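PDB 6VJR: vinylacetyl-CoA Delta-isomerase from Nitrosopumilus maritimus SCM1, which probably catalyses the FAD- and [4Fe-4S]-dependent dehydration of 4-hydroxybutyryl-CoA as an oxygen-tolerant dehydratase, together with vinylacetyl-CoA isomerisation. Local coordinates for residues T45-L48 against A49-E52; V67-F70 against L71-A74. All coordinates share one frame; numbering follows the deposited sequence.

In the fold
Contact 1 is the last two turns of helix 36-51, and contact 2 is the turn that leaves strand 66-68 on the way to helix 77-94; their centres lie about 13 Å apart. They touch directly: Thr45 O and Asn68 ND2 are 3.3 Å apart, a probable hydrogen bond, and Thr45 CG2 packs 3.8 Å from Phe70 CE2. That meeting point lies near the iron-sulfur cluster. The side chain of Phe70 comes within about 6 Å of the cluster and about 4 Å of the side chain of its ligand Cys101, while that of Thr45 stays about 8 Å from the cluster. Phe70 of contact 2 is therefore a second-shell neighbour of the cluster, while contact 1 lies one layer further out, Thr45 backing Phe70.

Contact 1. Residues T45-L48 against A49-E52; sequences TYDL and ALRE
Two torsions bring Leu48 and Arg51 together: Leu48 sets its CG anti to the backbone N (chi1 177°), and its second torsion then brings CD1 round to the side of Arg51 and Glu52, while the Arg51 chain bends back at chi3 (-46°), so that its guanidinium lies over the preceding turn. The two side chains cross at about a right angle, with Leu48 CD1 3.7 Å from Arg51 NH1. The same methyl meets the Glu52 side chain, lying 3.7 Å from its CD. Arg51 turns one face of its guanidinium to the helix backbone around Asp47 C and Leu48 CA, and its NH2 rests 3.6 Å from Asp47 CB. This is packing rather than charge pairing, since Asp47 OD2 and Arg51 NH2 remain 5.1 Å apart. Each has a polar partner elsewhere: Arg51 NH1 forms a salt bridge with Glu44, one turn before Leu48, and Asp47 OD1 accepts from Gly5 N. These contacts sit on the C-terminal end of helix 36-51. There Arg51 N bonds to Asp47 O at 3.0 Å (N-H...O 157°) and Glu52 N to Leu48 O at 2.7 Å, while the bond from Leu50 N to Tyr46 O is weak at 3.4 Å. Glu52 is the first residue to leave helical backbone angles and stands at the N-cap position of helix 53-56, so the chain passes from one helix to the next with hardly a break. A positive guanidinium near the carbonyls of a helix C-terminus is probably favourable electrostatically. Further back, Tyr46 points its ring away from the following turn, its OH bonded to Asn140 O and its ring in a cation-pi contact with Arg100. Leu48 packs against Lys89 and Leu90 of helix 77-94, and Ala49 against Ala56 of helix 53-56.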
loop_
_atom_site.group_PDB
_atom_site.type_symbol
_atom_site.label_atom_id
_atom_site.label_comp_id
_atom_site.label_asym_id
_atom_site.label_seq_id
_atom_site.Cartn_x
_atom_site.Cartn_y
_atom_site.Cartn_z
ATOM N N THR A 45 -36.194 -2.073 -0.620
ATOM C CA THR A 45 -36.029 -3.453 -0.191
ATOM C C THR A 45 -37.345 -4.222 -0.351
ATOM O O THR A 45 -37.299 -5.424 -0.546
ATOM C CB THR A 45 -35.561 -3.561 1.255
ATOM O OG1 THR A 45 -36.513 -3.205 2.253
ATOM C CG2 THR A 45 -34.273 -2.797 1.502
ATOM N N TYR A 46 -38.480 -3.538 -0.220
ATOM C CA TYR A 46 -39.767 -4.161 -0.479
ATOM C C TYR A 46 -39.986 -4.282 -1.976
ATOM O O TYR A 46 -40.486 -5.297 -2.425
ATOM C CB TYR A 46 -40.886 -3.381 0.214
ATOM C CG TYR A 46 -40.943 -3.429 1.736
ATOM C CD1 TYR A 46 -40.270 -2.532 2.549
ATOM C CD2 TYR A 46 -41.705 -4.397 2.356
ATOM C CE1 TYR A 46 -40.371 -2.596 3.935
ATOM C CE2 TYR A 46 -41.859 -4.447 3.722
ATOM C CZ TYR A 46 -41.176 -3.552 4.529
ATOM O OH TYR A 46 -41.359 -3.641 5.877
ATOM N N ASP A 47 -39.711 -3.216 -2.721
ATOM C CA ASP A 47 -39.945 -3.220 -4.162
ATOM C C ASP A 47 -39.108 -4.295 -4.863
ATOM O O ASP A 47 -39.550 -4.936 -5.797
ATOM C CB ASP A 47 -39.810 -1.811 -4.727
ATOM C CG ASP A 47 -40.890 -0.824 -4.268
ATOM O OD1 ASP A 47 -42.052 -1.270 -3.946
ATOM O OD2 ASP A 47 -40.595 0.402 -4.291
ATOM N N LEU A 48 -37.851 -4.468 -4.452
ATOM C CA LEU A 48 -37.019 -5.492 -5.059
ATOM C C LEU A 48 -37.616 -6.888 -4.863
ATOM O O LEU A 48 -37.587 -7.695 -5.784
ATOM C CB LEU A 48 -35.596 -5.400 -4.529
ATOM C CG LEU A 48 -34.645 -6.478 -5.045
ATOM C CD1 LEU A 48 -34.499 -6.235 -6.536
ATOM C CD2 LEU A 48 -33.302 -6.503 -4.358
ATOM N N ALA A 49 -38.191 -7.158 -3.687
ATOM C CA ALA A 49 -38.820 -8.451 -3.443
ATOM C C ALA A 49 -40.004 -8.701 -4.381
ATOM O O ALA A 49 -40.280 -9.855 -4.682
ATOM C CB ALA A 49 -39.196 -8.559 -1.981
ATOM N N LEU A 50 -40.697 -7.638 -4.837
ATOM C CA LEU A 50 -41.773 -7.775 -5.813
ATOM C C LEU A 50 -41.223 -7.991 -7.216
ATOM O O LEU A 50 -41.791 -8.751 -7.985
ATOM C CB LEU A 50 -42.652 -6.525 -5.761
ATOM C CG LEU A 50 -43.539 -6.404 -4.515
ATOM C CD1 LEU A 50 -44.280 -5.097 -4.587
ATOM C CD2 LEU A 50 -44.512 -7.573 -4.387
ATOM N N ARG A 51 -40.165 -7.262 -7.581
ATOM C CA ARG A 51 -39.611 -7.353 -8.927
ATOM C C ARG A 51 -38.788 -8.616 -9.152
ATOM O O ARG A 51 -38.751 -9.115 -10.263
ATOM C CB ARG A 51 -38.715 -6.150 -9.188
ATOM C CG ARG A 51 -39.563 -4.900 -9.307
ATOM C CD ARG A 51 -38.795 -3.783 -10.000
ATOM N NE ARG A 51 -37.438 -3.601 -9.501
ATOM C CZ ARG A 51 -37.052 -2.924 -8.419
ATOM N NH1 ARG A 51 -35.798 -3.066 -8.037
ATOM N NH2 ARG A 51 -37.845 -2.085 -7.746
ATOM N N GLU A 52 -38.041 -9.048 -8.126
ATOM C CA GLU A 52 -37.053 -10.114 -8.237
ATOM C C GLU A 52 -37.274 -11.060 -7.065
ATOM O O GLU A 52 -36.450 -11.116 -6.165
ATOM C CB GLU A 52 -35.646 -9.492 -8.270
ATOM C CG GLU A 52 -35.482 -8.500 -9.411
ATOM C CD GLU A 52 -34.058 -8.067 -9.773
ATOM O OE1 GLU A 52 -33.113 -8.875 -9.547
ATOM O OE2 GLU A 52 -33.856 -6.925 -10.271
#

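Contact 2. Residues V67-F70 against L71-A74; sequences VNRF and LHIA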
loop_
_atom_site.group_PDB
_atom_site.type_symbol
_atom_site.label_atom_id
_atom_site.label_comp_id
_atom_site.label_asym_id
_atom_site.label_seq_id
_atom_site.Cartn_x
_atom_site.Cartn_y
_atom_site.Cartn_z
ATOM N N VAL A 67 -41.332 -14.991 2.589
ATOM C CA VAL A 67 -40.985 -13.838 3.401
ATOM C C VAL A 67 -39.894 -13.011 2.725
ATOM O O VAL A 67 -39.115 -13.503 1.931
ATOM C CB VAL A 67 -40.537 -14.214 4.831
ATOM C CG1 VAL A 67 -41.594 -15.074 5.522
ATOM C CG2 VAL A 67 -39.213 -14.960 4.838
ATOM N N ASN A 68 -39.851 -11.728 3.053
ATOM C CA ASN A 68 -38.732 -10.907 2.629
ATOM C C ASN A 68 -37.439 -11.549 3.148
ATOM O O ASN A 68 -37.360 -11.943 4.299
ATOM C CB ASN A 68 -38.916 -9.472 3.103
ATOM C CG ASN A 68 -37.913 -8.543 2.473
ATOM O OD1 ASN A 68 -36.741 -8.547 2.846
ATOM N ND2 ASN A 68 -38.361 -7.740 1.523
ATOM N N ARG A 69 -36.410 -11.608 2.291
ATOM C CA ARG A 69 -35.148 -12.247 2.671
ATOM C C ARG A 69 -34.490 -11.576 3.881
ATOM O O ARG A 69 -33.818 -12.247 4.643
ATOM C CB ARG A 69 -34.183 -12.394 1.490
ATOM C CG ARG A 69 -32.901 -13.138 1.834
ATOM C CD ARG A 69 -32.117 -13.426 0.596
ATOM N NE ARG A 69 -32.806 -14.169 -0.457
ATOM C CZ ARG A 69 -33.106 -15.456 -0.448
ATOM N NH1 ARG A 69 -33.667 -15.978 -1.523
ATOM N NH2 ARG A 69 -32.811 -16.241 0.573
ATOM N N PHE A 70 -34.764 -10.301 4.134
ATOM C CA PHE A 70 -34.259 -9.657 5.340
ATOM C C PHE A 70 -34.852 -10.218 6.627
ATOM O O PHE A 70 -34.280 -10.019 7.698
ATOM C CB PHE A 70 -34.456 -8.142 5.307
ATOM C CG PHE A 70 -33.513 -7.438 4.360
ATOM C CD1 PHE A 70 -32.176 -7.288 4.697
ATOM C CD2 PHE A 70 -33.934 -6.957 3.140
ATOM C CE1 PHE A 70 -31.306 -6.610 3.857
ATOM C CE2 PHE A 70 -33.065 -6.291 2.296
ATOM C CZ PHE A 70 -31.762 -6.093 2.664
ATOM N N LEU A 71 -35.957 -10.974 6.540
ATOM C CA LEU A 71 -36.596 -11.543 7.732
ATOM C C LEU A 71 -36.367 -13.051 7.835
ATOM O O LEU A 71 -36.965 -13.724 8.695
ATOM C CB LEU A 71 -38.096 -11.241 7.647
ATOM C CG LEU A 71 -38.503 -9.770 7.766
ATOM C CD1 LEU A 71 -39.964 -9.553 7.365
ATOM C CD2 LEU A 71 -38.246 -9.321 9.175
ATOM N N HIS A 72 -35.585 -13.583 6.902
ATOM C CA HIS A 72 -35.384 -15.018 6.787
ATOM C C HIS A 72 -34.209 -15.506 7.628
ATOM O O HIS A 72 -33.125 -14.943 7.577
ATOM C CB HIS A 72 -35.207 -15.405 5.327
ATOM C CG HIS A 72 -35.002 -16.855 5.110
ATOM N ND1 HIS A 72 -35.965 -17.801 5.393
ATOM C CD2 HIS A 72 -34.037 -17.510 4.461
ATOM C CE1 HIS A 72 -35.507 -18.993 5.001
ATOM N NE2 HIS A 72 -34.354 -18.829 4.392
ATOM N N ILE A 73 -34.454 -16.591 8.374
ATOM C CA ILE A 73 -33.443 -17.267 9.168
ATOM C C ILE A 73 -32.815 -18.326 8.241
ATOM O O ILE A 73 -33.472 -19.237 7.743
ATOM C CB ILE A 73 -34.013 -17.894 10.441
ATOM C CG1 ILE A 73 -34.752 -16.899 11.370
ATOM C CG2 ILE A 73 -32.926 -18.661 11.160
ATOM C CD1 ILE A 73 -33.935 -15.781 11.939
ATOM N N ALA A 74 -31.537 -18.104 7.932
ATOM C CA ALA A 74 -30.856 -18.844 6.866
ATOM C C ALA A 74 -30.812 -20.334 7.175
ATOM O O ALA A 74 -30.399 -20.728 8.249
ATOM C CB ALA A 74 -29.454 -18.298 6.704
HETATM O O HOH W 1 -31.809 -14.116 5.245
#
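Leu71 N reaches back to Asn68 O at 2.8 Å and His72 N to Arg69 O at 3.2 Å, two successive i to i+3 bonds that wind the chain through a short 3-10 turn as it leaves strand 66-68, which pairs antiparallel with strand 57-59. The second bond is nearly straight at nitrogen (162°), yet its donor stands well above the Arg69 carbonyl plane (68° out of it). An Asx turn starts the bend: Asn68 OD1 accepts from Phe70 N at 2.9 Å. A water donates to Arg69 O, 2.8 Å away, and to His72 O, so Arg69 O takes both a backbone N-H and a water. Among the side chains, Leu71 CB rests 3.5 Å from Asn68 O, and Phe70 turns from the turn to pack on Met86, Leu90, Cys101 and Met104. His72 carries its ring anti to the backbone N (chi1 -180°), where NE2 bonds to Asp79 OD2; Arg69 NE and NH1 are held by Leu55 O and Ala54 O. Val67 and His72 cross at about a right angle, with Val67 CG2 4.1 Å from His72 CB.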